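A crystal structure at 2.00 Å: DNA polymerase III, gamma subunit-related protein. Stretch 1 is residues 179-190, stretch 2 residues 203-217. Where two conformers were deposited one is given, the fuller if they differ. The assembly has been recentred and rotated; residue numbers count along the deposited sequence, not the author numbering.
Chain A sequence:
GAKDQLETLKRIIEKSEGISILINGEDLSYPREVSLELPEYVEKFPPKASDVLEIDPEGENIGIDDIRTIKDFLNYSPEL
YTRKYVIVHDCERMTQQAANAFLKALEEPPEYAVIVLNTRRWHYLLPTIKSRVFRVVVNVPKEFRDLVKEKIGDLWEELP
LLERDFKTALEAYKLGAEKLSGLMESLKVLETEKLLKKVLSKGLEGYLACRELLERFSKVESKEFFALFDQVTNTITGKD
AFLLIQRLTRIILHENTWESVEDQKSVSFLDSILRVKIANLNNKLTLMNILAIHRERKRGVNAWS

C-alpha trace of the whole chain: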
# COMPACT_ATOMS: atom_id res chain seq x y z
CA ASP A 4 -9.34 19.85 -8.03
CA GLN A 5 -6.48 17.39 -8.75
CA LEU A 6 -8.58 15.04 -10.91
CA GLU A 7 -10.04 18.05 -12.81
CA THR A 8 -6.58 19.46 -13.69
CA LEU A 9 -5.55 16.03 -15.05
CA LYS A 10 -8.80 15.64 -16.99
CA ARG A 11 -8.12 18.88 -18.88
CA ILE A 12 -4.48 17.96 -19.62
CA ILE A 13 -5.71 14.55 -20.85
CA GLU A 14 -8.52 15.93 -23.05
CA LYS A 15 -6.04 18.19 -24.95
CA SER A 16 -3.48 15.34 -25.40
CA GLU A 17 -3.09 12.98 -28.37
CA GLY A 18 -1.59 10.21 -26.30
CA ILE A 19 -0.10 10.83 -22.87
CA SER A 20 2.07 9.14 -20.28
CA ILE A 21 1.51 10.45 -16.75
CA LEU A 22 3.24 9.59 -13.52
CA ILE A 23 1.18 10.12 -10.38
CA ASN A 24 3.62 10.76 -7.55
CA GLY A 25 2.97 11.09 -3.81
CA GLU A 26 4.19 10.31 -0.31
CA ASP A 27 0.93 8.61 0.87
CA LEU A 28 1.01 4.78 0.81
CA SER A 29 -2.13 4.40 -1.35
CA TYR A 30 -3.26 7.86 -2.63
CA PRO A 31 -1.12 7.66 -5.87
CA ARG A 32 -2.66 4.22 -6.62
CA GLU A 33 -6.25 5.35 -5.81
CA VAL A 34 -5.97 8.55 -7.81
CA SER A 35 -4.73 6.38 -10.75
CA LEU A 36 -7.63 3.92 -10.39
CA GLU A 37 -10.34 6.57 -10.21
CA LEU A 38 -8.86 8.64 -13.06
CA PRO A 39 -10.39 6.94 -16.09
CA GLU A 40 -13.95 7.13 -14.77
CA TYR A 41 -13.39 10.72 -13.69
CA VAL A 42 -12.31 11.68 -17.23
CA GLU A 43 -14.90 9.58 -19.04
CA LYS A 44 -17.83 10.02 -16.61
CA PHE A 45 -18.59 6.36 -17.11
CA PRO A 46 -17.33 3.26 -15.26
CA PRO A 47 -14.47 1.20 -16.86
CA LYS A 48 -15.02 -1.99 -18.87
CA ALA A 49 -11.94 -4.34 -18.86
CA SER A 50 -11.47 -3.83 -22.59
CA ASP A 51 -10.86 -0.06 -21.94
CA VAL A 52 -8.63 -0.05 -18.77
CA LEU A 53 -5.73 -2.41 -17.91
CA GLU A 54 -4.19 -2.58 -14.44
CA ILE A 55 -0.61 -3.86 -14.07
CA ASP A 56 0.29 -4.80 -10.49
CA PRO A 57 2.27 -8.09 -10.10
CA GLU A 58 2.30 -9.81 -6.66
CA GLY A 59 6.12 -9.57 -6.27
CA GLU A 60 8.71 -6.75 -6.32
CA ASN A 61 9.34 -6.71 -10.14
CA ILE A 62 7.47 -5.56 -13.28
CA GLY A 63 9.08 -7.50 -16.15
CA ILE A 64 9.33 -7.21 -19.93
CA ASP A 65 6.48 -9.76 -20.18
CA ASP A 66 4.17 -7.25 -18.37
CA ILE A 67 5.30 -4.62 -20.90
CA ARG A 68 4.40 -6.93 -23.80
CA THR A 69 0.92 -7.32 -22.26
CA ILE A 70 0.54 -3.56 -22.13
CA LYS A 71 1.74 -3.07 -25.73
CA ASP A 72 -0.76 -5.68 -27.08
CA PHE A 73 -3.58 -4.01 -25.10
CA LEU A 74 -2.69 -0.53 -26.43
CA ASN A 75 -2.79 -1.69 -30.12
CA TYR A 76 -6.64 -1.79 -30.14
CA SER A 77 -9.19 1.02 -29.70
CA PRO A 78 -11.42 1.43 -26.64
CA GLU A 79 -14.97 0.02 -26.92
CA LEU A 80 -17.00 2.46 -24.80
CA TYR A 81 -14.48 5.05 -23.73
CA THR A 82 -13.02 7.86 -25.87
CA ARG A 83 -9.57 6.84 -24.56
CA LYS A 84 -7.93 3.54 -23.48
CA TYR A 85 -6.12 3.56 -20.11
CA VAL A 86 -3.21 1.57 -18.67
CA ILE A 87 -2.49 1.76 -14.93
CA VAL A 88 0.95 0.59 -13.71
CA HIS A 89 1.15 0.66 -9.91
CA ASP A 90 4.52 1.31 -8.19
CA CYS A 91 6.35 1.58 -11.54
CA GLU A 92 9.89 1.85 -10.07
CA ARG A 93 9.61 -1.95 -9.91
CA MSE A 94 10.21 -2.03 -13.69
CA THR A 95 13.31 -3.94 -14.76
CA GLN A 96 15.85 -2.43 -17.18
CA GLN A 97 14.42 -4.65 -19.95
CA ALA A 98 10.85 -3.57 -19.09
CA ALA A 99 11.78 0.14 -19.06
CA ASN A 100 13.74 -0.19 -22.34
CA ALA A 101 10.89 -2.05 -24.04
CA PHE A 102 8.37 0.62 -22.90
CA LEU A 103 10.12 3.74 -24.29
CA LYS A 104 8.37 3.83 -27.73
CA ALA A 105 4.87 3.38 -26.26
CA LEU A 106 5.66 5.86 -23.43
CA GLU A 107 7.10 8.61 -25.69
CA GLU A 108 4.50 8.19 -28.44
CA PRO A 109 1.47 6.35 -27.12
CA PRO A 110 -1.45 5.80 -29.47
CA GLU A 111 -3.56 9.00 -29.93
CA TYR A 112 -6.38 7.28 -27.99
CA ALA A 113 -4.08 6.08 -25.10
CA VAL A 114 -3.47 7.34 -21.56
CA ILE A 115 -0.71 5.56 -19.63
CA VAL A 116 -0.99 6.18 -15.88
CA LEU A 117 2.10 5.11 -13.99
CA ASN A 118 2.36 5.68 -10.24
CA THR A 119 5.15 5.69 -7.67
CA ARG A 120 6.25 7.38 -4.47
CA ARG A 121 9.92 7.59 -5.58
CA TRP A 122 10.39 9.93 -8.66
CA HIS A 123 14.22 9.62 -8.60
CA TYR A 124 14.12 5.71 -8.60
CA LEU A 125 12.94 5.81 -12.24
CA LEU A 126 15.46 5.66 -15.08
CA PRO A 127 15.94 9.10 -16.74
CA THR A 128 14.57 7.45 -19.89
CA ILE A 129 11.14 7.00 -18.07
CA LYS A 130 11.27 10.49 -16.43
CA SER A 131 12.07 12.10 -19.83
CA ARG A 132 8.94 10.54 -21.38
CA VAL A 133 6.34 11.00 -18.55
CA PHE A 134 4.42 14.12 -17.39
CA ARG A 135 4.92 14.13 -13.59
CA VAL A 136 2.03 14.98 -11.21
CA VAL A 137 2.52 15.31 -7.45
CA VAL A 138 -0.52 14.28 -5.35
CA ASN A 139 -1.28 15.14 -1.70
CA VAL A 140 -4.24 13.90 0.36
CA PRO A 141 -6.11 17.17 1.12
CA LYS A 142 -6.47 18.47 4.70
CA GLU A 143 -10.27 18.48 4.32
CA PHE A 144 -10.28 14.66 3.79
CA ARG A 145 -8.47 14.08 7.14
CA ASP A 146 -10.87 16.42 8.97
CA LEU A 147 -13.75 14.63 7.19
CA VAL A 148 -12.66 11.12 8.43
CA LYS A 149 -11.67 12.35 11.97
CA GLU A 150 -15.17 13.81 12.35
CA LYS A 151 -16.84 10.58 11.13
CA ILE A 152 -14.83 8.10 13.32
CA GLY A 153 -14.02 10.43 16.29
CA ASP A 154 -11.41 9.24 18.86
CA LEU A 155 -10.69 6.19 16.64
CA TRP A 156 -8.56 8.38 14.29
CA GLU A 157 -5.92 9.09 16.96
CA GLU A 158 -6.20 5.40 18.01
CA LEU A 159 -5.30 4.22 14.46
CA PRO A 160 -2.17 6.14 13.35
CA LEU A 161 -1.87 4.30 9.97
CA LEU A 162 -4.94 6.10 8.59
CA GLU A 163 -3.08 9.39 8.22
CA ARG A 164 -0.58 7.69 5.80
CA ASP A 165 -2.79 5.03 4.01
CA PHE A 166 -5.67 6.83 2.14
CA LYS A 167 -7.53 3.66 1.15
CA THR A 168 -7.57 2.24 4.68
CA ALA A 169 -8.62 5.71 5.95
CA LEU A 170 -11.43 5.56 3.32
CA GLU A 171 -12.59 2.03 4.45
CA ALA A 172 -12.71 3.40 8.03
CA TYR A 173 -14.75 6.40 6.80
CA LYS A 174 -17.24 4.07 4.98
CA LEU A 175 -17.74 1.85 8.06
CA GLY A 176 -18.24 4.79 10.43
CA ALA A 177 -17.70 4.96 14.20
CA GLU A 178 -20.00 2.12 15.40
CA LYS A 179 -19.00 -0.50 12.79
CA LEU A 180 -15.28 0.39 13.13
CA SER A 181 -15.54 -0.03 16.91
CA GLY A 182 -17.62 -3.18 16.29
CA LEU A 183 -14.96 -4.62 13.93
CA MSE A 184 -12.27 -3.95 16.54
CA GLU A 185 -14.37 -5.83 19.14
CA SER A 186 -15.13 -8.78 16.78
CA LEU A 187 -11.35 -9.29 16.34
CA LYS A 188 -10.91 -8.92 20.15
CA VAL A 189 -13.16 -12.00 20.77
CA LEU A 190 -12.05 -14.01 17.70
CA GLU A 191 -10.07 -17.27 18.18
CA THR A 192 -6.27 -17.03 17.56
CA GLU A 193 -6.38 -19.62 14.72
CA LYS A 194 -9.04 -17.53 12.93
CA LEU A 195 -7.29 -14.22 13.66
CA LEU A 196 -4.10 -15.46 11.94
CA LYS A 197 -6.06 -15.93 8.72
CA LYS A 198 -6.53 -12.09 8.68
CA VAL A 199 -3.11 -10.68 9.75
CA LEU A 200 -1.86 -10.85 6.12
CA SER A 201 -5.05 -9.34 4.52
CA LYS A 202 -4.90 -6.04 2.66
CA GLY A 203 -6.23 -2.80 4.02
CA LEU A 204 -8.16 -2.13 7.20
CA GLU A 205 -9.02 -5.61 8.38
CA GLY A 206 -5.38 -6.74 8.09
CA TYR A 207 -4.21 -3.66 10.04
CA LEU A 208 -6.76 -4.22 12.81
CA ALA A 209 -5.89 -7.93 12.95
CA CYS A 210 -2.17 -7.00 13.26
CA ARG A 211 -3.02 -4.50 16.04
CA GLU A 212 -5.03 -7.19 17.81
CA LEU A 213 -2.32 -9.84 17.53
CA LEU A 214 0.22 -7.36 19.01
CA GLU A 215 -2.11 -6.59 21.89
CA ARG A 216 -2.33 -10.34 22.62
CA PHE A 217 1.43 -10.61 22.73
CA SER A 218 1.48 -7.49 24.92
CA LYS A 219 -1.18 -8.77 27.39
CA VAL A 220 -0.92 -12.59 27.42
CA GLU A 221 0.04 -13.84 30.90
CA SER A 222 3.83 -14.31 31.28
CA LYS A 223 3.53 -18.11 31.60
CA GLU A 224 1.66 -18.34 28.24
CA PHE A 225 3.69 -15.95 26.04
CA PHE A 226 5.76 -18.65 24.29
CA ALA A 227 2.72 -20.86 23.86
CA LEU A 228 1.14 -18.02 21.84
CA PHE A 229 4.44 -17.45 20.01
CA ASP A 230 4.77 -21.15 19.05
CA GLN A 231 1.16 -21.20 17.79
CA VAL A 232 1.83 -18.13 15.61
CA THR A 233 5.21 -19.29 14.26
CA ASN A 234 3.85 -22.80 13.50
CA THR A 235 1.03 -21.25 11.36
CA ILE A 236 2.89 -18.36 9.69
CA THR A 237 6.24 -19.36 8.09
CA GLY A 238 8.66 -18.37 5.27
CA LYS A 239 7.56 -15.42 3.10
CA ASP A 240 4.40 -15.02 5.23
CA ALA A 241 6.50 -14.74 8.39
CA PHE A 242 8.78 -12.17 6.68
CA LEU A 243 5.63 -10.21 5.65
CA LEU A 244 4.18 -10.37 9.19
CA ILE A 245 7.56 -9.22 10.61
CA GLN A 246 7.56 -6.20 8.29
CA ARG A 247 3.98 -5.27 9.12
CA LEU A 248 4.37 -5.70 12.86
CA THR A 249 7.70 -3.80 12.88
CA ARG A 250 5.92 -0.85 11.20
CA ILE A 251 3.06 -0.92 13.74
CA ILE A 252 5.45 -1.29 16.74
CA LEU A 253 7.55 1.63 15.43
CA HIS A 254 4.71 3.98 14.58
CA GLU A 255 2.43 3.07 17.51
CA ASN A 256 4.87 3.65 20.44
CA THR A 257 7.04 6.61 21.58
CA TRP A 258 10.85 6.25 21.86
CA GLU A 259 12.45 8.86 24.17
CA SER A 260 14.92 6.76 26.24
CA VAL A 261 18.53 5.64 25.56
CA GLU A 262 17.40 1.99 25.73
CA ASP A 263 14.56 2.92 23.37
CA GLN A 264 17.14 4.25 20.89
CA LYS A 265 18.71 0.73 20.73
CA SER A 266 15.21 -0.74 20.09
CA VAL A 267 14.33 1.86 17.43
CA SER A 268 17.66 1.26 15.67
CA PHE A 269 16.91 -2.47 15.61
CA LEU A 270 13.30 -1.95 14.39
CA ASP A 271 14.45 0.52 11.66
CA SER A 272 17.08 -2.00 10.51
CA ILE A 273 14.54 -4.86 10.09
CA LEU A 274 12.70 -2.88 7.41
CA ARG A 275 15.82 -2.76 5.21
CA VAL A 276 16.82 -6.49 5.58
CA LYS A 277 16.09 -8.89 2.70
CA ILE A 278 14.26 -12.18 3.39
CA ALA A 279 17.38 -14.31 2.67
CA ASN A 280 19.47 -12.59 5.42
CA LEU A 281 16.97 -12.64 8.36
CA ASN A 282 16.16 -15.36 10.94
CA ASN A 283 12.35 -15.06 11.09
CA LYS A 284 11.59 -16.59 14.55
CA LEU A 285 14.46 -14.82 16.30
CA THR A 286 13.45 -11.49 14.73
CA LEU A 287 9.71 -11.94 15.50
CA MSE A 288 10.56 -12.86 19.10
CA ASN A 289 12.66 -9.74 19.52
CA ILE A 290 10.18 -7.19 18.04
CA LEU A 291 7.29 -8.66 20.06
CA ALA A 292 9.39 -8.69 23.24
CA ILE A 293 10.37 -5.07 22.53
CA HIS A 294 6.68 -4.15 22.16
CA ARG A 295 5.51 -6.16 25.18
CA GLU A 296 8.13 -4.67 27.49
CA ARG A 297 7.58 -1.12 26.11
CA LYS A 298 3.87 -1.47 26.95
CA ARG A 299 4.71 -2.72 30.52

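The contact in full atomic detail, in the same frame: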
# COMPACT_ATOMS: atom_id res chain seq x y z
N LYS A 179 -19.48 0.72 13.46
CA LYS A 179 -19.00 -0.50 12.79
C LYS A 179 -17.48 -0.67 12.91
O LYS A 179 -16.99 -1.81 12.99
CB LYS A 179 -19.48 -0.56 11.34
CG LYS A 179 -21.01 -0.62 11.16
CD LYS A 179 -21.35 -0.83 9.69
CE LYS A 179 -22.85 -0.98 9.44
NZ LYS A 179 -23.11 -1.25 7.98
N LEU A 180 -16.73 0.44 12.95
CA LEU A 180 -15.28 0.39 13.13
C LEU A 180 -15.02 -0.13 14.53
O LEU A 180 -14.24 -1.06 14.70
CB LEU A 180 -14.62 1.76 12.89
CG LEU A 180 -13.09 1.83 13.02
CD1 LEU A 180 -12.35 0.77 12.22
CD2 LEU A 180 -12.63 3.22 12.60
N SER A 181 -15.68 0.45 15.53
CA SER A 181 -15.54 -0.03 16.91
C SER A 181 -16.02 -1.47 17.00
O SER A 181 -15.38 -2.27 17.66
CB SER A 181 -16.29 0.85 17.88
OG SER A 181 -15.72 2.15 17.90
N GLY A 182 -17.11 -1.81 16.31
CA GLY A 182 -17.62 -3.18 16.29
C GLY A 182 -16.66 -4.19 15.65
O GLY A 182 -16.60 -5.35 16.08
N LEU A 183 -15.94 -3.76 14.61
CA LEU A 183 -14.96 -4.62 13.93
C LEU A 183 -13.77 -4.87 14.86
O LEU A 183 -13.21 -5.98 14.90
CB LEU A 183 -14.48 -4.00 12.60
CG LEU A 183 -13.44 -4.77 11.78
CD1 LEU A 183 -13.92 -6.17 11.47
CD2 LEU A 183 -13.08 -4.05 10.51
N MSE A 184 -13.37 -3.83 15.58
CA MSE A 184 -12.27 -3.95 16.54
C MSE A 184 -12.64 -4.95 17.64
O MSE A 184 -11.79 -5.76 18.03
CB MSE A 184 -11.90 -2.58 17.11
CG MSE A 184 -11.25 -1.71 16.06
SE MSE A 184 -11.12 0.13 16.55
CE MSE A 184 -10.05 -0.04 17.93
N GLU A 185 -13.89 -4.92 18.11
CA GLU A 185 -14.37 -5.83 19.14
C GLU A 185 -14.54 -7.27 18.62
O GLU A 185 -14.30 -8.21 19.38
CB GLU A 185 -15.69 -5.31 19.74
CG GLU A 185 -16.32 -6.21 20.84
CD GLU A 185 -15.41 -6.46 22.02
OE1 GLU A 185 -14.59 -5.58 22.37
OE2 GLU A 185 -15.53 -7.55 22.63
N SER A 186 -14.95 -7.44 17.37
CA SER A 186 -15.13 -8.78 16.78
C SER A 186 -13.77 -9.51 16.74
O SER A 186 -13.67 -10.68 17.08
CB SER A 186 -15.79 -8.70 15.39
OG SER A 186 -15.00 -7.99 14.46
N LEU A 187 -12.72 -8.77 16.36
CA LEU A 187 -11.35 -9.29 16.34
C LEU A 187 -10.85 -9.56 17.77
O LEU A 187 -10.07 -10.48 17.98
CB LEU A 187 -10.42 -8.28 15.67
CG LEU A 187 -10.68 -8.02 14.18
CD1 LEU A 187 -9.97 -6.75 13.73
CD2 LEU A 187 -10.29 -9.24 13.35
N LYS A 188 -11.30 -8.75 18.73
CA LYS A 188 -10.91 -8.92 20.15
C LYS A 188 -11.39 -10.26 20.74
O LYS A 188 -10.70 -10.83 21.58
CB LYS A 188 -11.42 -7.75 21.00
CG LYS A 188 -10.76 -7.64 22.36
CD LYS A 188 -11.28 -6.48 23.18
CE LYS A 188 -10.43 -6.26 24.44
NZ LYS A 188 -10.33 -7.47 25.32
N VAL A 189 -12.55 -10.74 20.30
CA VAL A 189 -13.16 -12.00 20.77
C VAL A 189 -12.83 -13.22 19.88
O VAL A 189 -12.96 -14.36 20.32
CB VAL A 189 -14.72 -11.79 20.89
CG1 VAL A 189 -15.48 -13.10 21.24
CG2 VAL A 189 -15.03 -10.68 21.92
N LEU A 190 -12.37 -12.96 18.66
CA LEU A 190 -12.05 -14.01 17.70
C LEU A 190 -10.97 -14.98 18.18
O LEU A 190 -10.07 -14.58 18.89
CB LEU A 190 -11.61 -13.34 16.39
CG LEU A 190 -11.38 -14.15 15.13
CD1 LEU A 190 -12.67 -14.84 14.73
CD2 LEU A 190 -10.89 -13.22 14.02
N GLY A 203 -5.43 -3.83 3.42
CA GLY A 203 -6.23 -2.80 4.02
C GLY A 203 -6.50 -2.80 5.50
O GLY A 203 -5.67 -3.25 6.29
N LEU A 204 -7.68 -2.30 5.84
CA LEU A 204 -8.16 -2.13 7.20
C LEU A 204 -8.23 -3.37 8.04
O LEU A 204 -7.69 -3.37 9.16
CB LEU A 204 -9.54 -1.45 7.22
CG LEU A 204 -10.14 -1.06 8.58
CD1 LEU A 204 -9.24 -0.10 9.35
CD2 LEU A 204 -11.46 -0.43 8.38
N GLU A 205 -8.88 -4.42 7.54
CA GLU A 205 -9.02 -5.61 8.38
C GLU A 205 -7.65 -6.21 8.74
O GLU A 205 -7.45 -6.54 9.89
CB GLU A 205 -10.10 -6.57 7.85
CG GLU A 205 -10.59 -7.60 8.89
CD GLU A 205 -11.97 -8.21 8.56
OE1 GLU A 205 -12.72 -7.63 7.76
OE2 GLU A 205 -12.33 -9.24 9.16
N GLY A 206 -6.71 -6.26 7.80
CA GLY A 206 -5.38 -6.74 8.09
C GLY A 206 -4.66 -5.92 9.16
O GLY A 206 -3.97 -6.48 10.02
N TYR A 207 -4.81 -4.60 9.09
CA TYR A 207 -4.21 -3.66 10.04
C TYR A 207 -4.75 -3.87 11.45
O TYR A 207 -3.97 -3.96 12.40
CB TYR A 207 -4.42 -2.23 9.54
CG TYR A 207 -4.05 -1.14 10.50
CD1 TYR A 207 -2.81 -1.14 11.14
CD2 TYR A 207 -4.90 -0.05 10.71
CE1 TYR A 207 -2.47 -0.12 12.02
CE2 TYR A 207 -4.56 0.97 11.57
CZ TYR A 207 -3.35 0.93 12.23
OH TYR A 207 -2.98 1.97 13.05
N LEU A 208 -6.08 -3.97 11.55
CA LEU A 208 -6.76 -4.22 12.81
C LEU A 208 -6.42 -5.59 13.35
O LEU A 208 -6.26 -5.74 14.56
CB LEU A 208 -8.29 -4.00 12.68
CG LEU A 208 -8.72 -2.57 12.30
CD1 LEU A 208 -10.23 -2.41 12.21
CD2 LEU A 208 -8.16 -1.54 13.28
N ALA A 209 -6.27 -6.59 12.48
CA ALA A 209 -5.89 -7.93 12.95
C ALA A 209 -4.45 -7.89 13.47
O ALA A 209 -4.15 -8.54 14.48
CB ALA A 209 -6.02 -8.95 11.84
N CYS A 210 -3.57 -7.16 12.79
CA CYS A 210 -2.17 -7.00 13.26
C CYS A 210 -2.15 -6.30 14.62
O CYS A 210 -1.43 -6.73 15.50
CB CYS A 210 -1.28 -6.32 12.25
SG CYS A 210 -0.84 -7.46 10.94
N ARG A 211 -2.92 -5.22 14.77
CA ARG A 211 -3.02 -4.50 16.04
C ARG A 211 -3.48 -5.43 17.16
O ARG A 211 -2.91 -5.43 18.25
CB ARG A 211 -3.97 -3.29 15.94
CG ARG A 211 -3.37 -2.08 15.24
CD ARG A 211 -4.29 -0.86 15.24
NE ARG A 211 -4.74 -0.43 16.58
CZ ARG A 211 -5.88 -0.78 17.20
NH1 ARG A 211 -6.78 -1.60 16.65
NH2 ARG A 211 -6.14 -0.31 18.40
N GLU A 212 -4.50 -6.23 16.87
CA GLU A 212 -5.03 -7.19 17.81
C GLU A 212 -4.04 -8.28 18.19
O GLU A 212 -3.96 -8.65 19.36
CB GLU A 212 -6.31 -7.82 17.25
CG GLU A 212 -6.96 -8.89 18.10
CD GLU A 212 -7.34 -8.41 19.47
OE1 GLU A 212 -7.71 -7.23 19.65
OE2 GLU A 212 -7.31 -9.26 20.37
N LEU A 213 -3.30 -8.81 17.22
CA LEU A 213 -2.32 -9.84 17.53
C LEU A 213 -1.22 -9.25 18.44
O LEU A 213 -0.75 -9.93 19.35
CB LEU A 213 -1.69 -10.41 16.25
CG LEU A 213 -0.72 -11.58 16.48
CD1 LEU A 213 -1.43 -12.77 17.11
CD2 LEU A 213 0.01 -11.98 15.24
N LEU A 214 -0.80 -8.00 18.18
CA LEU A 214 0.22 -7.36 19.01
C LEU A 214 -0.24 -7.17 20.43
O LEU A 214 0.57 -7.32 21.36
CB LEU A 214 0.66 -6.02 18.46
CG LEU A 214 1.48 -6.11 17.19
CD1 LEU A 214 1.63 -4.74 16.56
CD2 LEU A 214 2.85 -6.75 17.47
N GLU A 215 -1.51 -6.79 20.58
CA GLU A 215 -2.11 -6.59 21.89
C GLU A 215 -2.14 -7.91 22.65
O GLU A 215 -1.95 -7.91 23.85
CB GLU A 215 -3.52 -5.97 21.77
CG GLU A 215 -4.19 -5.56 23.10
CD GLU A 215 -3.48 -4.44 23.85
OE1 GLU A 215 -2.52 -3.84 23.33
OE2 GLU A 215 -3.89 -4.15 24.97
N ARG A 216 -2.35 -9.03 21.96
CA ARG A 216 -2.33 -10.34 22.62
C ARG A 216 -0.95 -10.68 23.09
O ARG A 216 -0.82 -11.24 24.17
CB ARG A 216 -2.85 -11.44 21.73
CG ARG A 216 -4.29 -11.25 21.47
CD ARG A 216 -4.89 -12.31 20.66
NE ARG A 216 -6.28 -11.97 20.42
CZ ARG A 216 -7.18 -12.76 19.85
NH1 ARG A 216 -6.89 -14.01 19.52
NH2 ARG A 216 -8.41 -12.28 19.69
N PHE A 217 0.07 -10.38 22.29
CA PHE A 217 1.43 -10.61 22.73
C PHE A 217 1.78 -9.67 23.85
O PHE A 217 2.55 -10.04 24.71
CB PHE A 217 2.47 -10.54 21.60
CG PHE A 217 2.51 -11.78 20.76
CD1 PHE A 217 3.12 -12.92 21.26
CD2 PHE A 217 2.02 -11.79 19.49
CE1 PHE A 217 3.19 -14.06 20.52
CE2 PHE A 217 2.10 -12.95 18.73
CZ PHE A 217 2.69 -14.08 19.25
O HOH W 1 -9.20 -5.44 18.26

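How do the two backbones lie against each other? Both stretches are helical: residues 179-189 close a helix that begins earlier in the chain, and stretch 2 is a helix that continues beyond Phe 217. Their N-to-C directions differ by 47°, so they run roughly the same way but cross obliquely, with axes 9.8 Å apart at closest approach. The CA atoms of Leu 180 and Leu 204 are 9.6 Å apart, whereas those of Met 184 and Leu 208 are 6.7 Å apart and those of Leu 187 and Ala 209 are 6.6 Å apart. The backbones therefore draw together toward the C-terminal end of stretch 1. At Leu 190 the chain leaves helical geometry, with a psi of 147°.

What fills the space between the helices? The center is a knob-into-hole arrangement: the side chain of Leu 208 sits among Leu 180, Leu 183, Met 184 and Leu 187, residues spaced so that they share one face of the first helix. Leu 208 CD1 lies 3.8 Å from Leu 180 CD1, 3.7 Å from Leu 183 CD2 and 4.0 Å from Met 184 CG, while Leu 187 CD1 approaches Leu 208 CB to 3.4 Å. These are apolar contacts, favored because they remove hydrocarbon surface from water. Leu 204, one turn before Leu 208, extends the patch, its CD2 standing 4.1 Å from Leu 180 CD1.

How do the longer side chains border this apolar center? Met 184 is present as selenomethionine; its CB points sideways, but the end of the side chain comes nearer stretch 2, placing its CE 3.8 Å from Arg 211 NH1. Glu 205 lies by Leu 183, with its CD 4.1 Å from Leu 183 CD1, so the aliphatic branch packs against the side chain of a charged residue.

How does Arg 216 bond to the end of the first helix? Its CB points sideways, yet its extended side chain carries the guanidinium to the carbonyl groups there. Leu 190 O accepts hydrogen bonds from both Arg 216 NH2, at 2.9 Å, and Arg 216 NH1, at 3.3 Å, and it lies at the edge of the guanidinium, near its plane, where the N-H groups point. A weak hydrogen bond links Arg 216 NH2 to Lys 188 O at 3.3 Å. Carbonyls in the last turn of a helix lack the usual backbone amide partners farther along the helix, which leaves them available to such a donor.

What part does Glu 212 play? One turn before Arg 216, it forms a salt bridge within its own helix, with Arg 216 NE 2.9 Å from Glu 212 OE2, helping to hold the guanidinium in place. A water bridges the helices, donating hydrogen bonds to Met 184 O at 2.6 Å and to Glu 212 OE1 at 2.7 Å from its oxygen. Both are acceptors, so a water with two protons can join groups that could not bond directly to each other.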